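PDB 3OH8: nucleoside-diphosphate sugar epimerase (SulA family) from Corynebacterium glutamicum, which probably catalyses the NAD(P)-dependent epimerisation of nucleoside-diphosphate sugars, though its precise substrate is not established. Local coordinates for residues W17-R22 / T127-D132; I105-S110 / G120-R125; G154-V159 / P184-W189; L345-Y350 / T426-D431. One frame throughout, in Å; residues are numbered along the deposited sequence.

How the contacts relate
Contacts 1 and 2 share helix 119-139 and belong to the N-terminal domain; their centres lie about 13 Å apart, and L129 CD1 of contact 1 packs on I105 CD1 of contact 2 at 3.5 Å. Contact 4 ties the epimerase/dehydratase family region to the DUF1731 region and reaches contact 1 through a salt bridge from R428 NH1 to D132 OD1, 2.9 Å long. Contact 3 involves the glycine-rich loop of the Rossmann fold, the probable dinucleotide site; its V159 CG2 meets L345 CD2 of contact 4 at 3.6 Å. Contact 2 lies farthest from that loop, about 30 Å between the centres of contacts 2 and 3.

Contact 1 (W17-R22 / T127-D132); sequences WDWHTR and TQLIED
L129 lays its CD2 methyl over one face of the W19 indole, a CH-pi contact 3.8 Å from CD2 to the centroid of the six-membered ring and only 11° off its normal. The second branch, CD1, turns to H20 and meets the imidazole edge at CE1, 3.8 Å away, so the two methyls of one leucine serve two neighbouring rings. H20 is pressed from within its own helix too, since W19 CE3 stands 3.8 Å above the plane of the imidazole; its ND1 is bonded to V16 O, which helps to fix the ring's rotation. With CG anti to the backbone N (chi1 -176°), W19 reaches across to helix 119-139; the axes of segments 17-21 and 127-132 approach to 12.1 Å at 106°. This long helix packed on a seven-stranded antiparallel sheet, with short helices following the first strand, is consistent with a helix-grip (START-like) fold. The polar edge of the indole is more loosely joined: a water accepts from W19 NE1 (3.0 Å) and donates to D132 OD2 (2.7 Å), while D132 also has salt bridges to R28 and R428. By contrast T21, at the end of helix 13-21, is exposed, its OG1 bonded to D18 O, and R22, just beyond it, pairs through NH2 with D18 OD2 at 3.1 Å.

Contact 2 (I105-S110 / G120-R125); sequences ITDSVS and GMFAYR
F122 meets D107 with the CE1 corner of its ring, 3.5 Å from D107 CG and equally near to D107 CB, the carboxylate plane turned 46° from that of the phenyl. Across CZ, on the other side of the ring, F122 CE2 rests against V109 CG1 at 4.1 Å. That methyl stands between the backbone N and the carbonyl carbon of its own residue (chi1 53°), and it is the branch that reaches the ring. Beside the ring, D107 and R125 are bridged by water: one molecule donates to D107 OD2 (2.7 Å) and accepts from R125 NE (2.8 Å), sitting in the plane of the guanidinium at its edge. D107 and R125 are thus linked through water rather than by a direct salt bridge. D107 and V109 are alternate residues of strand 102-110 whose side chains face the helix, and S108 between them points to the other side of the sheet, towards V491 and I495 of helix 488-511. Strand 105-110 and helix 120-125 run nearly antiparallel at 155°, with 11.4 Å between their axes, as expected where the C-terminal helix of a probable helix-grip domain lies over its curved antiparallel sheet. Farther out, H92 and H94 of the adjoining strand position the first shell: the H92 ring meets that of F122, both histidines touch D107, and H94 also touches R125. On the other flank, backbone hydrogen bonds join D107 to T5 and V109 to L3 of strand 3-9.

Contact 3 (G154-V159 / P184-W189); sequences GSRGLV and PGKRFW
R156 and K186 carry this contact at the surface of the Rossmann fold, beside the loop that follows its first strand. Segment 154-159 is part of this glycine-rich loop after strand 149-153, which in relatives binds the dinucleotide pyrophosphate; here a type I turn from G154 to G157, closed by G157 N to G154 O at 3.2 Å, leads into helix 158-169. The charged meeting is between two cationic groups: K186 NZ lies at the edge of the R156 guanidinium, close to its plane. It is 3.5 Å from R156 NE, both atoms being donors, and such a cationic pair by the glycine-rich loop would suit an anion such as a cofactor phosphate. Hydrogen bonds hold the arginine from outside the pair, since NH1 gives to K180 O and NH2 to E181 O, two backbone carbonyls just beyond strand 173-178. Apolar packing is slight: the lysine shaft meets the guanidinium rather than the arginine's carbons, and R156 rests on V178. Both chains start with CG anti to the carbonyl carbon (chi1 -67° for R156) and stretch towards each other. K186 CD passes 3.7 Å from R156 NH2, and K186 NZ ends 3.3 Å from the same nitrogen.

Contact 4 (L345-Y350 / T426-D431); sequences LTDIYY and TFRYTD
D347 OD2 lies at the edge of the R428 guanidinium, where NE donates to it over 2.8 Å with an N-H...O angle of 153°. NE comes to the syn side of OD2, and the oxygen lies 17° out of the guanidinium plane. The carboxylate and guanidinium planes are 49° apart, and the second bond of this salt bridge, R428 NH2 to D347 OD1 at 2.9 Å, is bent and weak, probably in consequence. The other flat group, the F427 ring, is approached obliquely by I348, whose CD1 ends 4.2 Å from F427 CE2; H425 meets the ring edge-to-face, and P367 and P417 touch it as well. The two side chains of the ion pair cross at about a right angle, R428 being extended from CG to NE so that its NE edge arrives at the carboxylate. This side-on, two-bond pairing joins helix 342-354 of the Rossmann-fold part to the loop before helix 432-440 in the DUF1731 region. Each carboxylate oxygen has a further partner: OD1 accepts from Q166 NE2, and OD2 takes a water proton. That same water donates to T426 O, 2.8 Å away, binding the helix side chain to the loop backbone. The loop is anchored a second time by D344, the residue three before D347 in the same helix, whose carboxylate accepts from the backbone N of R428 and of Y429. The remaining amino group, R428 NH1, is engaged by helix 119-139, where the arginine side chain also touches E131.

Contact 1 (W17-R22 / T127-D132)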
# COMPACT_ATOMS: atom_id res chain seq x y z
N TRP A 17 12.80 -9.20 -11.86
CA TRP A 17 12.00 -9.43 -13.06
C TRP A 17 10.73 -10.19 -12.69
O TRP A 17 9.60 -9.80 -13.06
CB TRP A 17 12.80 -10.26 -14.07
CG TRP A 17 11.97 -10.67 -15.23
CD1 TRP A 17 11.31 -11.85 -15.40
CD2 TRP A 17 11.69 -9.88 -16.40
NE1 TRP A 17 10.64 -11.85 -16.60
CE2 TRP A 17 10.86 -10.65 -17.23
CE3 TRP A 17 12.06 -8.60 -16.81
CZ2 TRP A 17 10.40 -10.18 -18.46
CZ3 TRP A 17 11.60 -8.13 -18.03
CH2 TRP A 17 10.78 -8.93 -18.84
N ASP A 18 10.92 -11.27 -11.95
CA ASP A 18 9.83 -12.13 -11.53
C ASP A 18 8.72 -11.32 -10.87
O ASP A 18 7.54 -11.53 -11.13
CB ASP A 18 10.36 -13.12 -10.51
CG ASP A 18 9.85 -14.50 -10.74
OD1 ASP A 18 10.59 -15.28 -11.37
OD2 ASP A 18 8.71 -14.78 -10.29
N TRP A 19 9.11 -10.40 -10.00
CA TRP A 19 8.15 -9.57 -9.26
C TRP A 19 7.23 -8.79 -10.20
O TRP A 19 6.02 -8.65 -9.96
CB TRP A 19 8.92 -8.64 -8.32
CG TRP A 19 8.08 -7.79 -7.40
CD1 TRP A 19 7.75 -8.04 -6.10
CD2 TRP A 19 7.48 -6.53 -7.73
NE1 TRP A 19 6.98 -7.01 -5.59
CE2 TRP A 19 6.80 -6.08 -6.58
CE3 TRP A 19 7.44 -5.75 -8.89
CZ2 TRP A 19 6.10 -4.87 -6.56
CZ3 TRP A 19 6.75 -4.56 -8.87
CH2 TRP A 19 6.08 -4.12 -7.71
N HIS A 20 7.81 -8.27 -11.29
CA HIS A 20 7.06 -7.50 -12.28
C HIS A 20 6.08 -8.34 -13.10
O HIS A 20 5.10 -7.81 -13.64
CB HIS A 20 8.01 -6.76 -13.24
CG HIS A 20 8.73 -5.61 -12.61
ND1 HIS A 20 9.84 -5.77 -11.80
CD2 HIS A 20 8.51 -4.27 -12.69
CE1 HIS A 20 10.26 -4.58 -11.40
NE2 HIS A 20 9.46 -3.66 -11.92
N THR A 21 6.31 -9.65 -13.17
CA THR A 21 5.41 -10.54 -13.91
C THR A 21 4.15 -10.92 -13.13
O THR A 21 3.21 -11.44 -13.71
CB THR A 21 6.11 -11.85 -14.31
OG1 THR A 21 6.27 -12.67 -13.14
CG2 THR A 21 7.48 -11.57 -14.94
N ARG A 22 4.12 -10.66 -11.82
CA ARG A 22 3.00 -11.13 -11.00
C ARG A 22 1.80 -10.19 -10.99
O ARG A 22 1.94 -8.99 -11.21
CB ARG A 22 3.45 -11.36 -9.56
CG ARG A 22 4.68 -12.25 -9.44
CD ARG A 22 4.75 -12.91 -8.09
NE ARG A 22 5.86 -13.86 -8.02
CZ ARG A 22 6.97 -13.67 -7.32
NH1 ARG A 22 7.13 -12.55 -6.60
NH2 ARG A 22 7.92 -14.59 -7.32
N THR A 127 11.16 4.08 -5.24
CA THR A 127 11.07 3.85 -3.79
C THR A 127 10.12 2.70 -3.48
O THR A 127 10.40 1.86 -2.63
CB THR A 127 10.67 5.12 -3.00
OG1 THR A 127 9.44 5.65 -3.51
CG2 THR A 127 11.76 6.19 -3.14
N GLN A 128 8.98 2.66 -4.17
CA GLN A 128 7.97 1.65 -3.87
C GLN A 128 8.49 0.25 -4.18
O GLN A 128 8.30 -0.68 -3.40
CB GLN A 128 6.68 1.91 -4.65
CG GLN A 128 5.52 1.00 -4.23
CD GLN A 128 4.93 1.42 -2.88
OE1 GLN A 128 5.19 2.52 -2.38
NE2 GLN A 128 4.09 0.57 -2.32
N LEU A 129 9.15 0.10 -5.32
CA LEU A 129 9.73 -1.18 -5.70
C LEU A 129 10.73 -1.64 -4.66
O LEU A 129 10.69 -2.80 -4.21
CB LEU A 129 10.47 -1.06 -7.04
CG LEU A 129 10.52 -2.28 -7.96
CD1 LEU A 129 11.88 -2.43 -8.67
CD2 LEU A 129 10.13 -3.56 -7.26
N ILE A 130 11.67 -0.76 -4.32
CA ILE A 130 12.74 -1.16 -3.42
C ILE A 130 12.18 -1.47 -2.03
O ILE A 130 12.58 -2.46 -1.40
CB ILE A 130 13.91 -0.11 -3.36
CG1 ILE A 130 15.10 -0.68 -2.60
CG2 ILE A 130 13.49 1.18 -2.67
CD1 ILE A 130 15.27 -2.16 -2.79
N GLU A 131 11.23 -0.67 -1.57
CA GLU A 131 10.67 -0.91 -0.24
C GLU A 131 9.86 -2.20 -0.23
O GLU A 131 9.93 -2.97 0.73
CB GLU A 131 9.84 0.27 0.25
CG GLU A 131 10.68 1.53 0.44
CD GLU A 131 11.80 1.35 1.47
OE1 GLU A 131 11.63 0.55 2.42
OE2 GLU A 131 12.85 2.01 1.33
N ASP A 132 9.11 -2.45 -1.30
CA ASP A 132 8.34 -3.70 -1.40
C ASP A 132 9.22 -4.94 -1.32
O ASP A 132 8.91 -5.89 -0.61
CB ASP A 132 7.55 -3.73 -2.71
CG ASP A 132 6.13 -3.22 -2.53
OD1 ASP A 132 5.90 -2.44 -1.58
OD2 ASP A 132 5.26 -3.60 -3.34
O HOH W 1 5.35 -6.34 -3.20

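Contact 2 (I105-S110 / G120-R125)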
# COMPACT_ATOMS: atom_id res chain seq x y z
N ILE A 105 17.94 -1.01 -12.91
CA ILE A 105 16.78 -0.78 -13.77
C ILE A 105 16.93 0.56 -14.46
O ILE A 105 17.21 1.58 -13.83
CB ILE A 105 15.46 -0.79 -12.95
CG1 ILE A 105 15.24 -2.17 -12.34
CG2 ILE A 105 14.28 -0.43 -13.84
CD1 ILE A 105 14.05 -2.27 -11.38
N THR A 106 16.76 0.55 -15.78
CA THR A 106 16.70 1.81 -16.50
C THR A 106 15.31 1.97 -17.08
O THR A 106 14.81 1.10 -17.79
CB THR A 106 17.74 1.89 -17.63
OG1 THR A 106 19.05 1.67 -17.09
CG2 THR A 106 17.67 3.28 -18.30
N ASP A 107 14.67 3.09 -16.74
CA ASP A 107 13.40 3.44 -17.35
C ASP A 107 13.65 4.51 -18.40
O ASP A 107 14.31 5.51 -18.13
CB ASP A 107 12.43 4.01 -16.32
CG ASP A 107 12.00 2.98 -15.31
OD1 ASP A 107 11.20 2.09 -15.67
OD2 ASP A 107 12.48 3.05 -14.17
N SER A 108 13.12 4.29 -19.59
CA SER A 108 13.19 5.29 -20.64
C SER A 108 11.79 5.52 -21.18
O SER A 108 11.19 4.63 -21.77
CB SER A 108 14.13 4.82 -21.76
OG SER A 108 14.19 5.77 -22.80
N VAL A 109 11.25 6.71 -20.94
CA VAL A 109 9.93 7.03 -21.46
C VAL A 109 10.02 8.10 -22.55
O VAL A 109 10.62 9.16 -22.36
CB VAL A 109 8.95 7.45 -20.34
CG1 VAL A 109 9.52 8.57 -19.51
CG2 VAL A 109 7.61 7.87 -20.95
N SER A 110 9.45 7.79 -23.70
CA SER A 110 9.37 8.75 -24.79
C SER A 110 8.01 9.44 -24.69
O SER A 110 6.97 8.77 -24.68
CB SER A 110 9.53 8.04 -26.14
OG SER A 110 9.74 8.97 -27.18
N GLY A 120 8.33 12.96 -10.17
CA GLY A 120 7.55 12.44 -9.06
C GLY A 120 7.11 11.00 -9.28
O GLY A 120 7.31 10.14 -8.42
N MSE A 121 6.51 10.76 -10.44
CA MSE A 121 6.08 9.42 -10.82
C MSE A 121 7.21 8.42 -10.67
O MSE A 121 7.03 7.35 -10.08
CB MSE A 121 5.62 9.41 -12.28
CG MSE A 121 5.39 8.00 -12.86
SE MSE A 121 4.76 7.94 -14.58
CE MSE A 121 4.73 6.18 -14.85
N PHE A 122 8.37 8.75 -11.20
CA PHE A 122 9.46 7.78 -11.16
C PHE A 122 10.11 7.62 -9.81
O PHE A 122 10.53 6.52 -9.45
CB PHE A 122 10.45 7.99 -12.31
CG PHE A 122 9.97 7.38 -13.57
CD1 PHE A 122 10.08 6.01 -13.76
CD2 PHE A 122 9.28 8.13 -14.50
CE1 PHE A 122 9.58 5.41 -14.91
CE2 PHE A 122 8.77 7.54 -15.65
CZ PHE A 122 8.92 6.18 -15.85
N ALA A 123 10.16 8.69 -9.03
CA ALA A 123 10.67 8.59 -7.68
C ALA A 123 9.80 7.60 -6.89
O ALA A 123 10.30 6.81 -6.09
CB ALA A 123 10.69 9.97 -7.00
N TYR A 124 8.48 7.65 -7.14
CA TYR A 124 7.55 6.73 -6.48
C TYR A 124 7.77 5.28 -6.92
O TYR A 124 7.88 4.37 -6.08
CB TYR A 124 6.08 7.11 -6.75
CG TYR A 124 5.12 6.15 -6.08
CD1 TYR A 124 4.78 6.32 -4.73
CD2 TYR A 124 4.60 5.07 -6.76
CE1 TYR A 124 3.92 5.44 -4.09
CE2 TYR A 124 3.72 4.17 -6.13
CZ TYR A 124 3.39 4.37 -4.79
OH TYR A 124 2.54 3.49 -4.16
N ARG A 125 7.84 5.06 -8.23
CA ARG A 125 8.09 3.73 -8.77
C ARG A 125 9.36 3.13 -8.18
O ARG A 125 9.37 1.95 -7.80
CB ARG A 125 8.19 3.76 -10.31
CG ARG A 125 6.92 4.14 -11.06
CD ARG A 125 7.14 4.05 -12.58
NE ARG A 125 7.73 2.77 -12.96
CZ ARG A 125 7.03 1.69 -13.31
NH1 ARG A 125 5.70 1.75 -13.37
NH2 ARG A 125 7.65 0.56 -13.59
O HOH W 2 10.50 2.40 -12.45
O HOH W 3 10.80 -0.46 -14.62

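Contact 3 (G154-V159 / P184-W189)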
# COMPACT_ATOMS: atom_id res chain seq x y z
N GLY A 154 -13.42 -6.57 2.20
CA GLY A 154 -12.96 -5.21 2.04
C GLY A 154 -11.82 -5.12 1.04
O GLY A 154 -11.05 -4.16 1.06
N SER A 155 -11.72 -6.10 0.15
CA SER A 155 -10.57 -6.17 -0.76
C SER A 155 -10.61 -5.07 -1.82
O SER A 155 -9.63 -4.85 -2.54
CB SER A 155 -10.51 -7.54 -1.44
OG SER A 155 -11.60 -7.71 -2.35
N ARG A 156 -11.73 -4.38 -1.94
CA ARG A 156 -11.84 -3.31 -2.93
C ARG A 156 -11.64 -1.92 -2.35
O ARG A 156 -11.52 -0.94 -3.10
CB ARG A 156 -13.19 -3.39 -3.63
CG ARG A 156 -13.34 -4.63 -4.48
CD ARG A 156 -14.76 -4.78 -5.01
NE ARG A 156 -14.83 -5.89 -5.95
CZ ARG A 156 -15.96 -6.35 -6.48
NH1 ARG A 156 -17.11 -5.79 -6.15
NH2 ARG A 156 -15.92 -7.38 -7.33
N GLY A 157 -11.62 -1.82 -1.03
CA GLY A 157 -11.42 -0.55 -0.35
C GLY A 157 -9.97 -0.10 -0.44
O GLY A 157 -9.14 -0.82 -0.99
N LEU A 158 -9.67 1.07 0.11
CA LEU A 158 -8.31 1.64 0.09
C LEU A 158 -7.23 0.64 0.55
O LEU A 158 -6.27 0.36 -0.16
CB LEU A 158 -8.27 2.87 1.02
CG LEU A 158 -7.58 4.16 0.57
CD1 LEU A 158 -7.12 5.00 1.78
CD2 LEU A 158 -6.42 3.86 -0.33
N VAL A 159 -7.40 0.11 1.75
CA VAL A 159 -6.38 -0.73 2.33
C VAL A 159 -6.42 -2.13 1.71
O VAL A 159 -5.38 -2.71 1.39
CB VAL A 159 -6.56 -0.80 3.87
CG1 VAL A 159 -5.60 -1.81 4.50
CG2 VAL A 159 -6.37 0.59 4.46
N PRO A 184 -15.04 -13.81 -11.69
CA PRO A 184 -14.68 -15.23 -11.58
C PRO A 184 -13.54 -15.40 -10.58
O PRO A 184 -12.61 -14.60 -10.59
CB PRO A 184 -14.20 -15.57 -12.99
CG PRO A 184 -14.92 -14.60 -13.88
CD PRO A 184 -15.09 -13.34 -13.08
N GLY A 185 -13.61 -16.42 -9.73
CA GLY A 185 -12.60 -16.63 -8.71
C GLY A 185 -12.86 -15.81 -7.45
O GLY A 185 -12.23 -16.05 -6.41
N LYS A 186 -13.76 -14.83 -7.54
CA LYS A 186 -14.21 -14.11 -6.34
C LYS A 186 -15.43 -14.79 -5.75
O LYS A 186 -16.11 -15.57 -6.44
CB LYS A 186 -14.56 -12.65 -6.67
CG LYS A 186 -13.41 -11.84 -7.26
CD LYS A 186 -13.80 -10.36 -7.41
CE LYS A 186 -12.50 -9.56 -7.60
NZ LYS A 186 -12.70 -8.06 -7.68
N ARG A 187 -15.73 -14.49 -4.48
CA ARG A 187 -16.88 -15.10 -3.81
C ARG A 187 -17.82 -14.07 -3.22
O ARG A 187 -17.39 -13.10 -2.59
CB ARG A 187 -16.41 -16.06 -2.73
CG ARG A 187 -15.69 -17.25 -3.29
CD ARG A 187 -15.14 -18.14 -2.21
NE ARG A 187 -14.29 -19.17 -2.78
CZ ARG A 187 -13.59 -20.04 -2.06
NH1 ARG A 187 -13.64 -19.99 -0.73
NH2 ARG A 187 -12.83 -20.94 -2.67
N PHE A 188 -19.12 -14.29 -3.43
CA PHE A 188 -20.14 -13.41 -2.91
C PHE A 188 -20.26 -13.53 -1.39
O PHE A 188 -20.45 -14.62 -0.84
CB PHE A 188 -21.50 -13.71 -3.57
CG PHE A 188 -22.61 -12.85 -3.06
CD1 PHE A 188 -22.77 -11.55 -3.52
CD2 PHE A 188 -23.51 -13.33 -2.12
CE1 PHE A 188 -23.80 -10.75 -3.06
CE2 PHE A 188 -24.55 -12.53 -1.64
CZ PHE A 188 -24.69 -11.24 -2.11
N TRP A 189 -20.13 -12.39 -0.72
CA TRP A 189 -20.23 -12.37 0.73
C TRP A 189 -21.47 -11.61 1.15
O TRP A 189 -21.60 -10.42 0.86
CB TRP A 189 -18.98 -11.74 1.34
CG TRP A 189 -19.08 -11.49 2.82
CD1 TRP A 189 -19.49 -12.36 3.78
CD2 TRP A 189 -18.73 -10.28 3.50
NE1 TRP A 189 -19.43 -11.77 5.02
CE2 TRP A 189 -18.96 -10.49 4.87
CE3 TRP A 189 -18.24 -9.03 3.08
CZ2 TRP A 189 -18.72 -9.50 5.83
CZ3 TRP A 189 -18.00 -8.06 4.03
CH2 TRP A 189 -18.25 -8.30 5.39

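Contact 4 (L345-Y350 / T426-D431)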
# COMPACT_ATOMS: atom_id res chain seq x y z
N LEU A 345 0.82 0.15 6.91
CA LEU A 345 -0.39 -0.54 7.36
C LEU A 345 -0.54 -1.88 6.65
O LEU A 345 -0.73 -2.91 7.31
CB LEU A 345 -1.63 0.33 7.17
CG LEU A 345 -2.98 -0.31 7.55
CD1 LEU A 345 -2.97 -0.75 9.00
CD2 LEU A 345 -4.13 0.67 7.30
N THR A 346 -0.42 -1.90 5.32
CA THR A 346 -0.46 -3.17 4.61
C THR A 346 0.69 -4.10 5.03
O THR A 346 0.48 -5.30 5.19
CB THR A 346 -0.57 -3.03 3.06
OG1 THR A 346 0.59 -2.38 2.54
CG2 THR A 346 -1.81 -2.21 2.69
N ASP A 347 1.90 -3.55 5.22
CA ASP A 347 3.01 -4.36 5.75
C ASP A 347 2.59 -5.09 7.02
O ASP A 347 2.90 -6.27 7.21
CB ASP A 347 4.24 -3.50 6.05
CG ASP A 347 5.06 -3.18 4.80
OD1 ASP A 347 4.66 -3.57 3.68
OD2 ASP A 347 6.10 -2.51 4.95
N ILE A 348 1.88 -4.37 7.89
CA ILE A 348 1.47 -4.94 9.18
C ILE A 348 0.44 -6.05 8.96
O ILE A 348 0.53 -7.11 9.58
CB ILE A 348 0.98 -3.85 10.14
CG1 ILE A 348 2.18 -3.01 10.60
CG2 ILE A 348 0.29 -4.45 11.34
CD1 ILE A 348 1.82 -1.65 11.21
N TYR A 349 -0.52 -5.82 8.08
CA TYR A 349 -1.47 -6.88 7.75
C TYR A 349 -0.75 -8.10 7.18
O TYR A 349 -1.00 -9.24 7.59
CB TYR A 349 -2.53 -6.39 6.75
CG TYR A 349 -3.73 -5.76 7.45
CD1 TYR A 349 -4.72 -6.55 8.01
CD2 TYR A 349 -3.88 -4.37 7.51
CE1 TYR A 349 -5.83 -5.98 8.65
CE2 TYR A 349 -4.97 -3.79 8.15
CZ TYR A 349 -5.94 -4.60 8.72
OH TYR A 349 -7.03 -4.02 9.34
N TYR A 350 0.12 -7.84 6.22
CA TYR A 350 0.85 -8.89 5.52
C TYR A 350 1.66 -9.69 6.54
O TYR A 350 1.57 -10.92 6.59
CB TYR A 350 1.74 -8.24 4.46
CG TYR A 350 2.35 -9.16 3.42
CD1 TYR A 350 3.06 -10.29 3.79
CD2 TYR A 350 2.26 -8.85 2.06
CE1 TYR A 350 3.64 -11.12 2.83
CE2 TYR A 350 2.84 -9.67 1.10
CZ TYR A 350 3.53 -10.80 1.49
OH TYR A 350 4.10 -11.61 0.52
N THR A 426 10.35 -3.30 11.36
CA THR A 426 10.90 -2.18 10.61
C THR A 426 9.74 -1.43 9.95
O THR A 426 8.89 -2.04 9.30
CB THR A 426 11.89 -2.68 9.53
OG1 THR A 426 13.04 -3.27 10.16
CG2 THR A 426 12.34 -1.54 8.60
N PHE A 427 9.70 -0.11 10.13
CA PHE A 427 8.69 0.71 9.47
C PHE A 427 9.32 1.37 8.26
O PHE A 427 10.46 1.79 8.30
CB PHE A 427 8.17 1.80 10.41
CG PHE A 427 7.29 1.29 11.50
CD1 PHE A 427 7.84 0.85 12.69
CD2 PHE A 427 5.92 1.26 11.34
CE1 PHE A 427 7.03 0.38 13.72
CE2 PHE A 427 5.10 0.79 12.36
CZ PHE A 427 5.65 0.35 13.55
N ARG A 428 8.54 1.47 7.19
CA ARG A 428 8.98 2.17 6.00
C ARG A 428 9.07 3.67 6.26
O ARG A 428 10.01 4.33 5.80
CB ARG A 428 8.00 1.93 4.85
CG ARG A 428 7.94 0.48 4.39
CD ARG A 428 7.20 0.36 3.07
NE ARG A 428 6.84 -1.02 2.76
CZ ARG A 428 6.53 -1.45 1.54
NH1 ARG A 428 6.52 -0.60 0.53
NH2 ARG A 428 6.21 -2.73 1.33
N TYR A 429 8.09 4.21 6.98
CA TYR A 429 8.06 5.64 7.26
C TYR A 429 7.81 5.90 8.74
O TYR A 429 6.69 5.75 9.24
CB TYR A 429 7.01 6.32 6.39
CG TYR A 429 7.19 5.98 4.94
CD1 TYR A 429 8.20 6.59 4.19
CD2 TYR A 429 6.40 5.01 4.33
CE1 TYR A 429 8.40 6.25 2.86
CE2 TYR A 429 6.59 4.67 3.00
CZ TYR A 429 7.60 5.30 2.27
OH TYR A 429 7.80 4.97 0.97
N THR A 430 8.86 6.29 9.45
CA THR A 430 8.72 6.60 10.87
C THR A 430 8.29 8.06 11.05
O THR A 430 7.71 8.42 12.08
CB THR A 430 10.05 6.33 11.63
OG1 THR A 430 11.11 7.04 10.98
CG2 THR A 430 10.39 4.85 11.61
N ASP A 431 8.57 8.90 10.06
CA ASP A 431 8.27 10.33 10.16
C ASP A 431 7.21 10.75 9.15
O ASP A 431 7.29 10.42 7.97
CB ASP A 431 9.54 11.15 9.94
CG ASP A 431 10.72 10.63 10.73
OD1 ASP A 431 10.55 10.37 11.94
OD2 ASP A 431 11.80 10.47 10.13
O HOH W 4 7.54 -3.19 7.11